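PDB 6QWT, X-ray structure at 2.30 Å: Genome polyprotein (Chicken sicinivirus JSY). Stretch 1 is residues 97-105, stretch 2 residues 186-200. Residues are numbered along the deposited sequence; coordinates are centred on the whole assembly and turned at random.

Stretch 1 97-105: GTPLLDGID
Stretch 2 (186-200) GRMLFGGLFEAMHSQ

Residues 97-105 form a turn and an extended segment that lie against a helical stretch, 186-200, of the same chain, together burying 528 Å². Stretch 2 continues a helix through Leu189, breaks at Phe190 (phi/psi -108/8) and resumes helically over 191-198. In register, the CA of Leu100 lies 5.4 Å from the CA of Glu195, and the CA of Ile104 lies 9.5 Å from that of Arg187, so the chain runs back toward the start of the helical stretch as stretch 1 advances.

Backbone bonds shape stretch 1. Thr98 to Leu101 is a type I turn, with Thr98 N to Leu101 O at 2.8 Å and Leu101 N to Thr98 O at 3.3 Å. Gly97 precedes it at phi/psi 106/175, where a CB would be jammed against the preceding carbonyl.

Two polar contacts join the stretches. Thr98 (chi1 p) donates from OG1 to Glu195 OE2 at a very short 2.3 Å, and the same OG1 accepts Leu100 N at 3.1 Å, tying the turn to the carboxylate. Glu195 (m, t, chi3 -34°) starts sideways, but its end comes nearer. Arg187 (m, t, chi3 114°, chi4 -116°) reaches from the helix to place NH2 2.6 Å from Asp102 O, at 164°, near the guanidinium plane. Ile104 CG2 covers one guanidinium face, 3.8 Å from Arg187 NH1, and Leu101 CD2 the opposite face.

Apolar packing centres on Leu101 (t, p), whose branched end suits a site between several helix residues: CD2 is 4.1 Å from Phe194 CB, and CD1 is 4.0 Å from His198 CB. The aliphatic part of Glu195 also packs here, its CG 3.9 Å from Leu100 CB. Leu100 (m, t) extends CD2 to 4.1 Å from Ser199 CB.

One water bridges the stretches, donating to Leu100 O at 2.4 Å and lying 2.8 Å from His198 ND1.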

# COMPACT_ATOMS: atom_id res chain seq x y z
N GLY A 97 9.79 8.57 -16.51
CA GLY A 97 10.33 7.32 -16.02
C GLY A 97 11.78 7.11 -16.44
O GLY A 97 12.37 7.89 -17.19
N THR A 98 12.35 6.03 -15.91
CA THR A 98 13.72 5.62 -16.17
C THR A 98 13.72 4.12 -16.45
O THR A 98 12.67 3.48 -16.33
CB THR A 98 14.63 5.95 -14.98
OG1 THR A 98 14.42 5.00 -13.93
CG2 THR A 98 14.39 7.36 -14.45
N PRO A 99 14.86 3.51 -16.82
CA PRO A 99 14.88 2.05 -16.96
C PRO A 99 14.49 1.29 -15.69
O PRO A 99 14.18 0.10 -15.78
CB PRO A 99 16.34 1.76 -17.34
CG PRO A 99 16.78 2.98 -18.06
CD PRO A 99 16.07 4.13 -17.39
N LEU A 100 14.49 1.94 -14.52
CA LEU A 100 14.19 1.26 -13.27
C LEU A 100 12.89 1.73 -12.62
O LEU A 100 12.54 1.22 -11.55
CB LEU A 100 15.35 1.45 -12.28
CG LEU A 100 16.70 0.94 -12.75
CD1 LEU A 100 17.78 1.26 -11.72
CD2 LEU A 100 16.64 -0.55 -13.02
N LEU A 101 12.18 2.67 -13.22
CA LEU A 101 10.99 3.24 -12.61
C LEU A 101 10.06 3.76 -13.69
O LEU A 101 10.48 4.55 -14.54
CB LEU A 101 11.36 4.36 -11.63
CG LEU A 101 10.32 4.78 -10.59
CD1 LEU A 101 10.11 3.68 -9.55
CD2 LEU A 101 10.73 6.08 -9.91
N ASP A 102 8.80 3.33 -13.65
CA ASP A 102 7.84 3.74 -14.66
C ASP A 102 7.40 5.18 -14.43
O ASP A 102 7.48 5.72 -13.32
CB ASP A 102 6.62 2.82 -14.65
CG ASP A 102 6.76 1.65 -15.60
OD1 ASP A 102 7.07 1.87 -16.79
OD2 ASP A 102 6.57 0.49 -15.16
N GLY A 103 6.94 5.81 -15.51
CA GLY A 103 6.42 7.16 -15.43
C GLY A 103 5.11 7.22 -14.68
O GLY A 103 4.55 6.22 -14.22
N ILE A 104 4.60 8.44 -14.54
CA ILE A 104 3.38 8.65 -13.76
C ILE A 104 2.17 8.14 -14.53
O ILE A 104 2.17 8.06 -15.77
CB ILE A 104 3.21 10.14 -13.40
CG1 ILE A 104 3.15 11.00 -14.66
CG2 ILE A 104 4.33 10.60 -12.48
CD1 ILE A 104 2.82 12.45 -14.39
N ASP A 105 1.13 7.79 -13.79
CA ASP A 105 -0.15 7.38 -14.38
C ASP A 105 -0.92 8.63 -14.76
O ASP A 105 -1.38 9.37 -13.89
CB ASP A 105 -0.93 6.52 -13.39
CG ASP A 105 -2.09 5.80 -14.04
OD1 ASP A 105 -2.41 4.68 -13.59
OD2 ASP A 105 -2.69 6.35 -14.99
N GLY A 186 8.31 14.90 -5.23
CA GLY A 186 8.71 13.76 -4.42
C GLY A 186 9.44 12.70 -5.22
O GLY A 186 10.41 12.10 -4.73
N ARG A 187 9.00 12.45 -6.45
CA ARG A 187 9.71 11.53 -7.32
C ARG A 187 11.06 12.08 -7.75
O ARG A 187 11.94 11.31 -8.14
CB ARG A 187 8.87 11.19 -8.55
CG ARG A 187 7.56 10.49 -8.24
CD ARG A 187 6.73 10.27 -9.50
NE ARG A 187 6.61 8.85 -9.80
CZ ARG A 187 7.10 8.27 -10.89
NH1 ARG A 187 7.75 8.99 -11.79
NH2 ARG A 187 6.94 6.97 -11.08
N MET A 188 11.25 13.40 -7.69
CA MET A 188 12.57 13.95 -7.95
C MET A 188 13.50 13.70 -6.77
O MET A 188 14.59 13.14 -6.94
CB MET A 188 12.47 15.44 -8.27
CG MET A 188 11.87 15.74 -9.64
SD MET A 188 11.54 17.50 -9.88
CE MET A 188 13.21 18.15 -10.00
N LEU A 189 13.07 14.09 -5.57
CA LEU A 189 13.93 13.99 -4.39
C LEU A 189 14.25 12.55 -4.03
O LEU A 189 15.39 12.22 -3.71
CB LEU A 189 13.27 14.69 -3.20
CG LEU A 189 13.03 16.20 -3.31
CD1 LEU A 189 12.19 16.68 -2.14
CD2 LEU A 189 14.35 16.94 -3.37
N PHE A 190 13.24 11.67 -4.08
CA PHE A 190 13.37 10.30 -3.62
C PHE A 190 13.39 9.28 -4.76
O PHE A 190 13.36 8.07 -4.49
CB PHE A 190 12.25 9.97 -2.64
CG PHE A 190 12.19 10.89 -1.45
CD1 PHE A 190 13.01 10.68 -0.36
CD2 PHE A 190 11.31 11.96 -1.43
CE1 PHE A 190 12.97 11.53 0.74
CE2 PHE A 190 11.25 12.81 -0.34
CZ PHE A 190 12.08 12.60 0.74
N GLY A 191 13.44 9.74 -6.01
CA GLY A 191 13.39 8.81 -7.13
C GLY A 191 14.57 7.85 -7.16
O GLY A 191 14.43 6.69 -7.54
N GLY A 192 15.76 8.34 -6.76
CA GLY A 192 16.90 7.45 -6.64
C GLY A 192 16.67 6.34 -5.63
O GLY A 192 17.03 5.19 -5.86
N LEU A 193 16.06 6.68 -4.49
CA LEU A 193 15.68 5.66 -3.53
C LEU A 193 14.61 4.74 -4.09
O LEU A 193 14.69 3.51 -3.94
CB LEU A 193 15.21 6.31 -2.23
CG LEU A 193 14.72 5.36 -1.12
CD1 LEU A 193 15.87 4.50 -0.59
CD2 LEU A 193 14.08 6.16 0.00
N PHE A 194 13.60 5.31 -4.76
CA PHE A 194 12.53 4.48 -5.33
C PHE A 194 13.09 3.53 -6.38
O PHE A 194 12.70 2.36 -6.43
CB PHE A 194 11.45 5.37 -5.94
CG PHE A 194 10.74 6.25 -4.94
CD1 PHE A 194 10.75 5.93 -3.59
CD2 PHE A 194 10.06 7.39 -5.35
CE1 PHE A 194 10.10 6.74 -2.67
CE2 PHE A 194 9.41 8.20 -4.44
CZ PHE A 194 9.43 7.87 -3.09
N GLU A 195 14.01 4.01 -7.22
CA GLU A 195 14.66 3.14 -8.20
C GLU A 195 15.32 1.95 -7.51
O GLU A 195 15.14 0.80 -7.92
CB GLU A 195 15.70 3.93 -9.00
CG GLU A 195 15.15 4.69 -10.18
CD GLU A 195 16.25 5.24 -11.06
OE1 GLU A 195 17.31 5.61 -10.52
OE2 GLU A 195 16.06 5.29 -12.29
N ALA A 196 16.09 2.22 -6.45
CA ALA A 196 16.86 1.16 -5.81
C ALA A 196 15.95 0.12 -5.16
O ALA A 196 16.27 -1.08 -5.17
CB ALA A 196 17.80 1.77 -4.76
N MET A 197 14.82 0.55 -4.61
CA MET A 197 13.95 -0.36 -3.87
C MET A 197 12.89 -1.00 -4.76
O MET A 197 12.70 -2.22 -4.71
CB MET A 197 13.29 0.38 -2.70
CG MET A 197 14.28 0.88 -1.67
SD MET A 197 13.48 1.72 -0.30
CE MET A 197 12.52 0.39 0.42
N HIS A 198 12.19 -0.19 -5.56
CA HIS A 198 11.12 -0.71 -6.41
C HIS A 198 11.64 -1.73 -7.41
O HIS A 198 10.93 -2.69 -7.74
CB HIS A 198 10.44 0.45 -7.14
CG HIS A 198 9.13 0.09 -7.78
ND1 HIS A 198 9.05 -0.47 -9.04
CD2 HIS A 198 7.86 0.21 -7.34
CE1 HIS A 198 7.78 -0.68 -9.34
NE2 HIS A 198 7.04 -0.28 -8.33
N SER A 199 12.86 -1.56 -7.91
CA SER A 199 13.42 -2.50 -8.87
C SER A 199 14.02 -3.74 -8.22
O SER A 199 14.49 -4.63 -8.94
CB SER A 199 14.50 -1.82 -9.72
OG SER A 199 15.75 -1.82 -9.04
N GLN A 200 14.02 -3.83 -6.89
CA GLN A 200 14.56 -5.00 -6.18
C GLN A 200 13.64 -5.38 -5.02
O GLN A 200 14.06 -5.37 -3.86
CB GLN A 200 15.98 -4.72 -5.69
CG GLN A 200 16.97 -4.36 -6.79
CD GLN A 200 18.34 -4.00 -6.26
OE1 GLN A 200 19.31 -4.74 -6.45
NE2 GLN A 200 18.43 -2.86 -5.58
O HOH W 1 11.09 -0.59 -10.89